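Local atomic coordinates of beta-glucosidase (Saccharopolyspora erythraea D, PDB entry 5M6G), a protein that probably hydrolyses terminal, non-reducing beta-D-glucosyl residues, as in other glycosyl hydrolase family 3 beta-glucosidases, releasing beta-D-glucose. Residues His232-Gly237 with Ile258-Phe263; Ile250-Leu255 with Ser279-Glu284; Asn437-Gly442 with Gly462-Glu467. One frame throughout, in Å; residues are numbered along the deposited sequence.

Contact 1 of 3, residues His232-Gly237 with Ile258-Phe263. With SOR (sorbitol), chain L.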
loop_
_atom_site.group_PDB
_atom_site.type_symbol
_atom_site.label_atom_id
_atom_site.label_comp_id
_atom_site.label_asym_id
_atom_site.label_seq_id
_atom_site.Cartn_x
_atom_site.Cartn_y
_atom_site.Cartn_z
ATOM N N HIS A 232 -8.814 -2.245 -2.824
ATOM C CA HIS A 232 -9.391 -3.545 -3.132
ATOM C C HIS A 232 -10.850 -3.344 -3.561
ATOM O O HIS A 232 -11.639 -2.708 -2.856
ATOM C CB HIS A 232 -9.326 -4.481 -1.926
ATOM C CG HIS A 232 -7.983 -4.531 -1.264
ATOM N ND1 HIS A 232 -7.549 -3.562 -0.383
ATOM C CD2 HIS A 232 -6.983 -5.442 -1.343
ATOM C CE1 HIS A 232 -6.335 -3.869 0.045
ATOM N NE2 HIS A 232 -5.971 -5.007 -0.519
ATOM N N TYR A 233 -11.196 -3.901 -4.718
ATOM C CA TYR A 233 -12.506 -3.728 -5.334
ATOM C C TYR A 233 -13.563 -4.624 -4.690
ATOM O O TYR A 233 -13.412 -5.842 -4.733
ATOM C CB TYR A 233 -12.394 -4.049 -6.843
ATOM C CG TYR A 233 -13.669 -3.787 -7.607
ATOM C CD1 TYR A 233 -13.932 -2.530 -8.132
ATOM C CD2 TYR A 233 -14.622 -4.786 -7.778
ATOM C CE1 TYR A 233 -15.120 -2.266 -8.810
ATOM C CE2 TYR A 233 -15.823 -4.530 -8.454
ATOM C CZ TYR A 233 -16.054 -3.267 -8.970
ATOM O OH TYR A 233 -17.212 -2.972 -9.650
ATOM N N VAL A 234 -14.629 -4.073 -4.092
ATOM C CA VAL A 234 -14.840 -2.641 -3.873
ATOM C C VAL A 234 -15.551 -2.495 -2.530
ATOM O O VAL A 234 -16.320 -3.371 -2.129
ATOM C CB VAL A 234 -15.648 -1.974 -5.030
ATOM C CG1 VAL A 234 -16.968 -2.708 -5.282
ATOM C CG2 VAL A 234 -15.891 -0.479 -4.759
ATOM N N GLY A 235 -15.271 -1.403 -1.823
ATOM C CA GLY A 235 -15.885 -1.152 -0.532
ATOM C C GLY A 235 -15.081 -1.600 0.664
ATOM O O GLY A 235 -15.641 -1.697 1.762
ATOM N N ASP A 236 -13.785 -1.893 0.491
ATOM C CA ASP A 236 -12.996 -2.385 1.617
ATOM C C ASP A 236 -12.938 -1.364 2.761
ATOM O O ASP A 236 -12.848 -1.754 3.928
ATOM C CB ASP A 236 -11.588 -2.791 1.144
ATOM C CG ASP A 236 -10.889 -1.710 0.318
ATOM O OD1 ASP A 236 -11.544 -0.763 -0.162
ATOM O OD2 ASP A 236 -9.663 -1.821 0.134
ATOM N N GLY A 237 -13.042 -0.067 2.460
ATOM C CA GLY A 237 -13.048 0.960 3.495
ATOM C C GLY A 237 -14.390 1.191 4.152
ATOM O O GLY A 237 -14.514 2.019 5.065
ATOM N N ILE A 258 -19.363 6.710 -2.987
ATOM C CA ILE A 258 -18.211 6.835 -2.093
ATOM C C ILE A 258 -17.033 5.966 -2.544
ATOM O O ILE A 258 -15.909 6.453 -2.671
ATOM C CB ILE A 258 -18.615 6.505 -0.641
ATOM C CG1 ILE A 258 -19.726 7.444 -0.169
ATOM C CG2 ILE A 258 -17.385 6.581 0.280
ATOM C CD1 ILE A 258 -20.132 7.236 1.292
ATOM N N HIS A 259 -17.265 4.675 -2.794
ATOM C CA HIS A 259 -16.168 3.720 -2.921
ATOM C C HIS A 259 -15.768 3.427 -4.357
ATOM O O HIS A 259 -14.593 3.140 -4.617
ATOM C CB HIS A 259 -16.539 2.411 -2.215
ATOM C CG HIS A 259 -16.847 2.593 -0.761
ATOM N ND1 HIS A 259 -15.863 2.632 0.205
ATOM C CD2 HIS A 259 -18.022 2.782 -0.110
ATOM C CE1 HIS A 259 -16.420 2.824 1.390
ATOM N NE2 HIS A 259 -17.728 2.918 1.226
ATOM N N LEU A 260 -16.709 3.495 -5.289
ATOM C CA LEU A 260 -16.455 3.221 -6.695
ATOM C C LEU A 260 -15.633 4.284 -7.434
ATOM O O LEU A 260 -14.835 3.913 -8.302
ATOM C CB LEU A 260 -17.788 3.019 -7.418
ATOM C CG LEU A 260 -17.643 2.420 -8.818
ATOM C CD1 LEU A 260 -17.021 1.020 -8.752
ATOM C CD2 LEU A 260 -18.996 2.397 -9.506
ATOM N N PRO A 261 -15.800 5.586 -7.170
ATOM C CA PRO A 261 -15.186 6.605 -8.049
ATOM C C PRO A 261 -13.676 6.468 -8.176
ATOM O O PRO A 261 -13.144 6.681 -9.278
ATOM C CB PRO A 261 -15.577 7.932 -7.378
ATOM C CG PRO A 261 -16.917 7.619 -6.789
ATOM C CD PRO A 261 -16.751 6.225 -6.235
ATOM N N PRO A 262 -12.933 6.150 -7.104
ATOM C CA PRO A 262 -11.478 5.984 -7.294
ATOM C C PRO A 262 -11.122 4.869 -8.264
ATOM O O PRO A 262 -10.101 4.967 -8.954
ATOM C CB PRO A 262 -10.969 5.685 -5.880
ATOM C CG PRO A 262 -11.951 6.386 -4.995
ATOM C CD PRO A 262 -13.274 6.101 -5.667
ATOM N N PHE A 263 -11.938 3.820 -8.349
ATOM C CA PHE A 263 -11.693 2.802 -9.364
ATOM C C PHE A 263 -11.926 3.351 -10.766
ATOM O O PHE A 263 -11.147 3.063 -11.680
ATOM C CB PHE A 263 -12.564 1.575 -9.099
ATOM C CG PHE A 263 -12.088 0.768 -7.938
ATOM C CD1 PHE A 263 -10.996 -0.089 -8.079
ATOM C CD2 PHE A 263 -12.674 0.923 -6.685
ATOM C CE1 PHE A 263 -10.530 -0.819 -6.988
ATOM C CE2 PHE A 263 -12.213 0.213 -5.589
ATOM C CZ PHE A 263 -11.132 -0.658 -5.738
HETATM C C1 SOR L . -3.471 -6.869 -0.248
HETATM C C2 SOR L . -2.081 -7.433 -0.482
HETATM C C3 SOR L . -2.041 -8.872 0.024
HETATM C C4 SOR L . -0.605 -9.373 0.147
HETATM C C5 SOR L . -0.458 -10.534 1.135
HETATM C C6 SOR L . 1.026 -10.706 1.448
HETATM O O1 SOR L . -3.430 -5.464 -0.179
HETATM O O2 SOR L . -1.774 -7.391 -1.864
HETATM O O3 SOR L . -2.750 -9.678 -0.881
HETATM O O4 SOR L . -0.127 -9.769 -1.123
HETATM O O5 SOR L . -1.193 -10.314 2.333
HETATM O O6 SOR L . 1.198 -11.468 2.625
HETATM O O HOH W 1 -13.225 1.728 0.149
#
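Tyr233 drives the edge of its ring into the face of Phe263, a T-shaped stack with centroids 5.1 Å apart and planes at 84°. CD1 of Tyr233 is the bump, standing over the centre of the Phe263 ring. The rim of Phe263 fits against the chain at Tyr233: CZ comes to 3.4 Å from Tyr233 CA, and CE1 to 3.7 Å from Tyr233 CB. Val234 supplies a second bump. Its CG2, anti to the backbone N, enters a hollow lined by Phe263 CE2 at 3.8 Å, the carbonyl O and CB of His259, and more distantly Leu260. An alanine at Phe263 would probably leave the CD1 edge of Tyr233 without the face it presses on and Val234 CG2 without one wall. Gly235 lays its CA over a face of the His259 ring in a CH-pi contact, 4.2 Å from the centroid. A water joins His259 ND1 to Gly237 N, at the edge of that ring. On the pocket side, Asp236 OD2 accepts from His232 N and, at 2.8 Å, from His232 ND1. The ND1 bond, close to the ring plane, fixes how the imidazole is turned; its NE2 shares a 2.6 Å hydrogen bond with sorbitol O1. The contact seats the end of strand 229-233 on helices 252-259 and 261-268 of a TIM-barrel beta-alpha-beta crossover; strand 273-276 lies alongside, while helix 290-300 covers Tyr233, whose OH is hydrogen-bonded to Leu292 O.

Contact 2 of 3, residues Ile250-Leu255 with Ser279-Glu284; sequences ISEQEL and SSWNGE
Trp281 reaches from its short strand to the start of helix 252-259 and meets it with most of the indole. CB points toward the helix start, and CG lies anti to the backbone N (chi1 176°), on the side of the carbonyl carbon. CG itself comes within 4.1 Å of Leu255 CD2. That methyl sits over the five-membered ring, 3.8 Å from its centroid and only 9° off the normal, a CH-pi contact in which CD2 and CE2 of the indole also take part. CD1 faces the carbonyl O of Ile250, and NE1 donates to the same O at 2.9 Å from above the carbonyl plane. Asn282 ND2 is the second donor to Ile250 O, at 3.0 Å, arriving from the opposite face of that plane; the same ND2 lies over the indole face opposite Leu255, toward the rim. The carbonyl of the residue before the N-cap is thus gripped twice by a hairpin, in which a type I' turn from Trp281 to Glu284 joins strands 280-281 and 284-285. The helix opens with a capping box: Ser251 OG accepts from Glu254 N, and Glu254 OE1 accepts from Ser251 N. Farther out on the indole, CZ2 packs 3.5 Å from Glu252 CA, and CH2, at the tip, lies 3.8 Å from Glu252 CB. The Glu252 chain runs on in extended form, its carboxylate plane 82° from the indole, and OE2 is hydrogen-bonded to Tyr291 OH and salt-bridged to Arg256.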
loop_
_atom_site.group_PDB
_atom_site.type_symbol
_atom_site.label_atom_id
_atom_site.label_comp_id
_atom_site.label_asym_id
_atom_site.label_seq_id
_atom_site.Cartn_x
_atom_site.Cartn_y
_atom_site.Cartn_z
ATOM N N ILE A 250 -24.219 -1.121 2.862
ATOM C CA ILE A 250 -24.604 0.189 2.357
ATOM C C ILE A 250 -25.381 0.003 1.056
ATOM O O ILE A 250 -25.323 -1.043 0.409
ATOM C CB ILE A 250 -23.385 1.116 2.118
ATOM C CG1 ILE A 250 -22.514 0.575 0.983
ATOM C CG2 ILE A 250 -22.534 1.275 3.391
ATOM C CD1 ILE A 250 -21.284 1.453 0.717
ATOM N N SER A 251 -26.119 1.040 0.675
ATOM C CA SER A 251 -26.882 0.978 -0.561
ATOM C C SER A 251 -25.941 0.930 -1.764
ATOM O O SER A 251 -24.760 1.292 -1.681
ATOM C CB SER A 251 -27.793 2.191 -0.684
ATOM O OG SER A 251 -27.011 3.354 -0.888
ATOM N N GLU A 252 -26.479 0.489 -2.905
ATOM C CA GLU A 252 -25.690 0.566 -4.130
ATOM C C GLU A 252 -25.335 2.010 -4.460
ATOM O O GLU A 252 -24.232 2.293 -4.944
ATOM C CB GLU A 252 -26.426 -0.083 -5.298
ATOM C CG GLU A 252 -25.560 -0.085 -6.553
ATOM C CD GLU A 252 -26.095 -0.976 -7.637
ATOM O OE1 GLU A 252 -27.081 -1.698 -7.379
ATOM O OE2 GLU A 252 -25.517 -0.954 -8.742
ATOM N N GLN A 253 -26.246 2.945 -4.178
ATOM C CA GLN A 253 -25.929 4.358 -4.369
ATOM C C GLN A 253 -24.724 4.774 -3.528
ATOM O O GLN A 253 -23.812 5.445 -4.026
ATOM C CB GLN A 253 -27.135 5.231 -4.024
ATOM C CG GLN A 253 -26.881 6.704 -4.286
ATOM C CD GLN A 253 -28.056 7.583 -3.913
ATOM O OE1 GLN A 253 -29.083 7.100 -3.424
ATOM N NE2 GLN A 253 -27.911 8.887 -4.138
ATOM N N GLU A 254 -24.703 4.397 -2.245
ATOM C CA GLU A 254 -23.577 4.781 -1.391
ATOM C C GLU A 254 -22.289 4.119 -1.862
ATOM O O GLU A 254 -21.215 4.740 -1.845
ATOM C CB GLU A 254 -23.857 4.415 0.072
ATOM C CG GLU A 254 -24.985 5.219 0.716
ATOM C CD GLU A 254 -25.403 4.690 2.091
ATOM O OE1 GLU A 254 -26.061 3.617 2.183
ATOM O OE2 GLU A 254 -25.074 5.363 3.086
ATOM N N LEU A 255 -22.374 2.854 -2.271
ATOM C CA LEU A 255 -21.195 2.170 -2.792
ATOM C C LEU A 255 -20.675 2.877 -4.033
ATOM O O LEU A 255 -19.471 3.110 -4.166
ATOM C CB LEU A 255 -21.529 0.707 -3.095
ATOM C CG LEU A 255 -20.376 -0.206 -3.538
ATOM C CD1 LEU A 255 -19.477 -0.511 -2.354
ATOM C CD2 LEU A 255 -20.897 -1.507 -4.176
ATOM N N SER A 279 -13.641 -8.437 1.450
ATOM C CA SER A 279 -14.853 -8.013 2.146
ATOM C C SER A 279 -16.104 -8.425 1.366
ATOM O O SER A 279 -16.036 -8.993 0.270
ATOM C CB SER A 279 -14.819 -6.507 2.384
ATOM O OG SER A 279 -14.761 -5.793 1.165
ATOM N N SER A 280 -17.270 -8.130 1.949
ATOM C CA SER A 280 -18.566 -8.408 1.351
ATOM C C SER A 280 -19.337 -7.112 1.140
ATOM O O SER A 280 -19.058 -6.083 1.765
ATOM C CB SER A 280 -19.408 -9.348 2.226
ATOM O OG SER A 280 -18.762 -10.592 2.425
ATOM N N TRP A 281 -20.323 -7.174 0.257
ATOM C CA TRP A 281 -21.262 -6.078 0.059
ATOM C C TRP A 281 -22.648 -6.627 0.364
ATOM O O TRP A 281 -23.125 -7.534 -0.329
ATOM C CB TRP A 281 -21.183 -5.496 -1.352
ATOM C CG TRP A 281 -22.217 -4.416 -1.581
ATOM C CD1 TRP A 281 -22.471 -3.338 -0.774
ATOM C CD2 TRP A 281 -23.144 -4.320 -2.678
ATOM N NE1 TRP A 281 -23.493 -2.581 -1.302
ATOM C CE2 TRP A 281 -23.924 -3.162 -2.466
ATOM C CE3 TRP A 281 -23.386 -5.096 -3.814
ATOM C CZ2 TRP A 281 -24.928 -2.764 -3.351
ATOM C CZ3 TRP A 281 -24.385 -4.696 -4.695
ATOM C CH2 TRP A 281 -25.139 -3.540 -4.458
ATOM N N ASN A 282 -23.260 -6.102 1.431
ATOM C CA ASN A 282 -24.573 -6.545 1.901
ATOM C C ASN A 282 -24.631 -8.062 2.040
ATOM O O ASN A 282 -25.605 -8.707 1.649
ATOM C CB ASN A 282 -25.682 -6.023 0.988
ATOM C CG ASN A 282 -25.841 -4.520 1.082
ATOM O OD1 ASN A 282 -25.566 -3.921 2.127
ATOM N ND2 ASN A 282 -26.267 -3.899 -0.007
ATOM N N GLY A 283 -23.567 -8.636 2.598
ATOM C CA GLY A 283 -23.498 -10.056 2.849
ATOM C C GLY A 283 -23.047 -10.910 1.683
ATOM O O GLY A 283 -22.915 -12.127 1.853
ATOM N N GLU A 284 -22.819 -10.329 0.507
ATOM C CA GLU A 284 -22.329 -11.071 -0.656
ATOM C C GLU A 284 -20.817 -10.889 -0.768
ATOM O O GLU A 284 -20.340 -9.754 -0.874
ATOM C CB GLU A 284 -23.011 -10.590 -1.941
ATOM C CG GLU A 284 -22.473 -11.248 -3.222
ATOM C CD GLU A 284 -22.916 -10.532 -4.505
ATOM O OE1 GLU A 284 -23.011 -11.199 -5.559
ATOM O OE2 GLU A 284 -23.174 -9.307 -4.463
#

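Contact 3 of 3, residues Asn437-Gly442 with Gly462-Glu467. With MG (magnesium ion), chain G.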
loop_
_atom_site.group_PDB
_atom_site.type_symbol
_atom_site.label_atom_id
_atom_site.label_comp_id
_atom_site.label_asym_id
_atom_site.label_seq_id
_atom_site.Cartn_x
_atom_site.Cartn_y
_atom_site.Cartn_z
ATOM N N ASN A 437 8.259 6.469 19.595
ATOM C CA ASN A 437 8.355 6.647 18.154
ATOM C C ASN A 437 9.379 7.705 17.758
ATOM O O ASN A 437 9.435 8.083 16.587
ATOM C CB ASN A 437 6.972 6.973 17.577
ATOM C CG ASN A 437 6.069 5.758 17.563
ATOM O OD1 ASN A 437 6.548 4.646 17.752
ATOM N ND2 ASN A 437 4.761 5.955 17.331
ATOM N N ALA A 438 10.208 8.172 18.700
ATOM C CA ALA A 438 11.158 9.244 18.409
ATOM C C ALA A 438 12.392 8.766 17.650
ATOM O O ALA A 438 12.989 9.544 16.892
ATOM C CB ALA A 438 11.606 9.923 19.714
ATOM N N ASP A 439 12.816 7.523 17.872
ATOM C CA ASP A 439 14.117 7.047 17.417
ATOM C C ASP A 439 13.980 5.610 16.921
ATOM O O ASP A 439 14.666 4.695 17.370
ATOM C CB ASP A 439 15.152 7.129 18.543
ATOM C CG ASP A 439 16.576 6.882 18.060
ATOM O OD1 ASP A 439 16.890 7.239 16.910
ATOM O OD2 ASP A 439 17.395 6.345 18.843
ATOM N N ASP A 440 13.080 5.387 15.964
ATOM C CA ASP A 440 12.770 4.008 15.587
ATOM C C ASP A 440 12.333 3.997 14.126
ATOM O O ASP A 440 11.211 4.396 13.809
ATOM C CB ASP A 440 11.703 3.426 16.503
ATOM C CG ASP A 440 11.633 1.911 16.430
ATOM O OD1 ASP A 440 11.228 1.376 15.376
ATOM O OD2 ASP A 440 11.979 1.253 17.433
ATOM N N ILE A 441 13.233 3.533 13.253
ATOM C CA ILE A 441 12.943 3.456 11.823
ATOM C C ILE A 441 11.694 2.625 11.580
ATOM O O ILE A 441 10.813 3.002 10.794
ATOM C CB ILE A 441 14.154 2.872 11.073
ATOM C CG1 ILE A 441 15.350 3.822 11.169
ATOM C CG2 ILE A 441 13.789 2.548 9.635
ATOM C CD1 ILE A 441 15.171 5.100 10.376
ATOM N N GLY A 442 11.602 1.475 12.245
ATOM C CA GLY A 442 10.483 0.583 11.979
ATOM C C GLY A 442 9.156 1.154 12.450
ATOM O O GLY A 442 8.142 1.035 11.760
ATOM N N GLY A 462 17.712 4.464 6.820
ATOM C CA GLY A 462 16.944 5.682 6.905
ATOM C C GLY A 462 17.440 6.526 8.060
ATOM O O GLY A 462 18.505 6.275 8.632
ATOM N N THR A 463 16.662 7.549 8.358
ATOM C CA THR A 463 16.981 8.519 9.397
ATOM C C THR A 463 15.795 8.615 10.346
ATOM O O THR A 463 14.666 8.828 9.894
ATOM C CB THR A 463 17.270 9.893 8.782
ATOM O OG1 THR A 463 18.390 9.797 7.884
ATOM C CG2 THR A 463 17.537 10.927 9.881
ATOM N N THR A 464 16.047 8.462 11.649
ATOM C CA THR A 464 14.955 8.553 12.611
ATOM C C THR A 464 14.573 10.010 12.858
ATOM O O THR A 464 15.276 10.950 12.476
ATOM C CB THR A 464 15.308 7.865 13.939
ATOM O OG1 THR A 464 16.268 8.643 14.680
ATOM C CG2 THR A 464 15.872 6.472 13.691
ATOM N N ILE A 465 13.415 10.192 13.488
ATOM C CA ILE A 465 12.942 11.538 13.788
ATOM C C ILE A 465 13.903 12.233 14.750
ATOM O O ILE A 465 14.213 13.419 14.590
ATOM C CB ILE A 465 11.502 11.473 14.339
ATOM C CG1 ILE A 465 10.558 10.958 13.235
ATOM C CG2 ILE A 465 11.071 12.826 14.872
ATOM C CD1 ILE A 465 9.133 10.647 13.684
ATOM N N LEU A 466 14.405 11.493 15.743
ATOM C CA LEU A 466 15.387 12.037 16.684
ATOM C C LEU A 466 16.675 12.441 15.978
ATOM O O LEU A 466 17.291 13.463 16.317
ATOM C CB LEU A 466 15.690 11.008 17.772
ATOM C CG LEU A 466 16.877 11.352 18.694
ATOM C CD1 LEU A 466 16.557 12.590 19.556
ATOM C CD2 LEU A 466 17.269 10.161 19.557
ATOM N N GLU A 467 17.107 11.651 14.997
ATOM C CA GLU A 467 18.315 12.010 14.267
ATOM C C GLU A 467 18.095 13.264 13.434
ATOM O O GLU A 467 18.986 14.121 13.340
ATOM C CB GLU A 467 18.762 10.835 13.400
ATOM C CG GLU A 467 19.265 9.656 14.226
ATOM C CD GLU A 467 19.501 8.417 13.387
ATOM O OE1 GLU A 467 18.920 8.327 12.282
ATOM O OE2 GLU A 467 20.278 7.543 13.831
HETATM MG MG MG G . 19.602 4.844 9.825
HETATM O O HOH W 2 11.681 7.524 14.888
HETATM O O HOH W 3 18.908 5.757 15.735
HETATM O O HOH W 4 20.461 4.075 7.921
HETATM O O HOH W 5 18.662 5.466 11.516
HETATM O O HOH W 6 20.696 3.465 11.057
HETATM O O HOH W 7 18.184 3.002 9.676
HETATM O O HOH W 8 21.047 6.355 9.855
#
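The loop at Asp439 passes the start of helix 465-472 with Asp439 CA 5.1 Å from Thr464 CA, and Leu466 N is hydrogen-bonded to Ala438 O at 2.7 Å. Thr464 OG1 has two roles. It donates to the anti lone pair of Asp439 OD1 at 2.7 Å and accepts from Glu467 N; the torsion that sets OG1 between the backbone N and the carbonyl carbon (chi1 73°) turns it toward this first turn. Glu467 OE1 in turn accepts from Thr464 N. Asp439 OD1 and Glu467 OE2 stand 4.6 Å apart, and a water that donates to both probably eases the repulsion. Leu466 CD2 lies against the Asp439 carboxylate carbon CG at 3.7 Å. At the other end Ile441 spreads over the approach to the helix: CD1 touches Gly462 C and Thr463 N, each at 3.5 Å, and Thr464 CG2. A second water ties Asn437 O to Asp440 N. The magnesium ion takes Gly462 O at 2.2 Å and five waters, one of which donates to Glu467 OE1. Thr464 and Glu467 thus form a capping box whose glutamate also serves as second shell to a largely hydrated magnesium site, in the family 3 C-terminal domain.

How the contacts relate
Contacts 1 and 2 are neighbours, their centres 10 Å apart, and share helix 252-259: contact 2 takes its first turn, contact 1 residues farther along. They also touch, His259 CD2 packing on Ile250 CD1. Contact 1 is wholly buried and rests on aromatic and aliphatic fit next to the sorbitol pocket; contact 2 lies at the surface. Contact 3 is partly buried, in the family 3 C-terminal domain, across the chain's centre and about 33 Å from contact 1, centre to centre. Both contacts 2 and 3 lie beside a helix start closed by its own capping box; in contact 3 the loop meets it through an aspartate, waters and a nearby magnesium ion, in contact 2 through an indole and an amide.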